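Local coordinates for encapsidation protein (Lactococcus phage asccphi28, PDB 7JQP), which acts as the ATPase motor of the phage, driving double-stranded DNA into the capsid during genome packaging, at the interface of chains A and B. Sequence-based numbering; all coordinates share one arbitrary frame. Chains: chain A/B, Encapsidation protein.

The interface of chains A and B. Residues chain A 68, 71, 73; chain B 134-136.
A short polar loop of chain B, B:Ser134 to B:Asn136, lies against a surface of chain A formed by the end of the 3-10 helix 66-68, the loop at A:Thr71 and the first turn of helix 72-79. The patch is close at both ends and looser in the middle. At one end stands B:Asn136. Its CG is anti to its own carbonyl carbon (chi1 -55°), which sends the amide toward chain A between A:Asn68 and A:Thr71. There the two asparagine side chains cross obliquely, with amide planes 68° apart, so the planes do not lie flat on one another. B:Asn136 ND2 approaches A:Asn68 ND2 at 3.3 Å and A:Asn68 CG at 3.5 Å. At this resolution the nitrogen and oxygen of either amide could be exchanged, and the meeting of two nitrogens carries no chemical weight.

The other close end is at A:Glu73. Its CG occupies the crowded position between backbone N and carbonyl carbon (chi1 68°), but the chain then runs extended and brings the carboxylate tip to the backbone of B:Asn135. The amide N of B:Asn135 gives A:Glu73 OE2 a weak, bent hydrogen bond of 3.4 Å. A:Glu73 OE1 lies 3.3 Å from the carbonyl O of B:Asn135, and no favourable pairing follows from this approach. The B:Asn135 amide group points away from the carboxylate, which meets that side chain at CB.

Between the ends the fit is looser. The amide oxygen OD1 of B:Asn136 rests 3.5 Å from the methyl CG2 of A:Thr71, whose OG1 also takes the crowded position. The B:Ser134 hydroxyl OG stands 3.5 Å from the backbone oxygen O of A:Asn68.

This small, polar, weakly bonded patch probably helps to set neighbouring ATPase subunits side by side in the five-subunit assembly; its weak grip may suit an interface that shifts during packaging, though the structure alone does not show such a shift.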
ATOM      1  N   ASN A  68     -24.173   1.948  -1.640  1.00 52.64           N
ATOM      2  CA  ASN A  68     -25.276   1.265  -0.979  1.00 51.04           C
ATOM      3  C   ASN A  68     -25.635   1.893   0.363  1.00 50.36           C
ATOM      4  O   ASN A  68     -26.412   1.306   1.125  1.00 50.30           O
ATOM      5  CB  ASN A  68     -24.964  -0.220  -0.773  1.00 61.41           C
ATOM      6  CG  ASN A  68     -24.634  -0.931  -2.069  1.00 55.02           C
ATOM      7  OD1 ASN A  68     -24.748  -0.357  -3.150  1.00 47.25           O
ATOM      8  ND2 ASN A  68     -24.318  -2.219  -1.974  1.00 71.76           N
ATOM      9  N   THR A  71     -30.336   2.949  -0.235  1.00 46.04           N
ATOM     10  CA  THR A  71     -30.765   1.810  -1.035  1.00 39.20           C
ATOM     11  C   THR A  71     -32.184   2.025  -1.546  1.00 52.45           C
ATOM     12  O   THR A  71     -32.947   2.827  -0.999  1.00 56.78           O
ATOM     13  CB  THR A  71     -30.692   0.503  -0.234  1.00 54.04           C
ATOM     14  OG1 THR A  71     -31.369   0.664   1.018  1.00 62.65           O
ATOM     15  CG2 THR A  71     -29.242   0.111   0.020  1.00 53.13           C
ATOM     16  N   GLU A  73     -34.591  -0.048  -1.281  1.00 36.16           N
ATOM     17  CA  GLU A  73     -35.505  -0.485  -0.233  1.00 45.65           C
ATOM     18  C   GLU A  73     -35.671   0.586   0.838  1.00 56.15           C
ATOM     19  O   GLU A  73     -36.775   0.782   1.358  1.00 56.10           O
ATOM     20  CB  GLU A  73     -35.009  -1.794   0.385  1.00 50.58           C
ATOM     21  CG  GLU A  73     -33.726  -1.666   1.192  1.00 82.07           C
ATOM     22  CD  GLU A  73     -33.220  -3.001   1.711  1.00 80.75           C
ATOM     23  OE1 GLU A  73     -34.003  -3.977   1.718  1.00 59.48           O
ATOM     24  OE2 GLU A  73     -32.037  -3.072   2.106  1.00 77.52           O
TER
ATOM     25  N   SER B 134     -26.217  -4.701   3.326  1.00 90.48           N
ATOM     26  CA  SER B 134     -27.412  -4.156   2.700  1.00 89.97           C
ATOM     27  C   SER B 134     -28.161  -5.250   1.950  1.00 73.36           C
ATOM     28  O   SER B 134     -27.562  -6.071   1.251  1.00 65.93           O
ATOM     29  CB  SER B 134     -27.027  -3.024   1.745  1.00 94.75           C
ATOM     30  OG  SER B 134     -26.349  -1.988   2.432  1.00 79.88           O
ATOM     31  N   ASN B 135     -29.485  -5.254   2.102  1.00 88.79           N
ATOM     32  CA  ASN B 135     -30.332  -6.282   1.496  1.00 86.14           C
ATOM     33  C   ASN B 135     -30.711  -5.871   0.073  1.00 82.56           C
ATOM     34  O   ASN B 135     -31.840  -5.477  -0.225  1.00 76.44           O
ATOM     35  CB  ASN B 135     -31.571  -6.526   2.349  1.00 86.84           C
ATOM     36  CG  ASN B 135     -31.237  -7.039   3.733  1.00 89.45           C
ATOM     37  OD1 ASN B 135     -30.121  -7.491   3.987  1.00 78.00           O
ATOM     38  ND2 ASN B 135     -32.209  -6.982   4.637  1.00103.19           N
ATOM     39  N   ASN B 136     -29.724  -5.970  -0.816  1.00 84.91           N
ATOM     40  CA  ASN B 136     -29.918  -5.735  -2.245  1.00 85.53           C
ATOM     41  C   ASN B 136     -30.024  -7.047  -3.008  1.00 81.26           C
ATOM     42  O   ASN B 136     -29.550  -7.161  -4.144  1.00 77.85           O
ATOM     43  CB  ASN B 136     -28.785  -4.876  -2.796  1.00 83.41           C
ATOM     44  CG  ASN B 136     -28.628  -3.568  -2.044  1.00 86.89           C
ATOM     45  OD1 ASN B 136     -29.493  -3.185  -1.256  1.00 88.50           O
ATOM     46  ND2 ASN B 136     -27.523  -2.870  -2.287  1.00 86.79           N
TER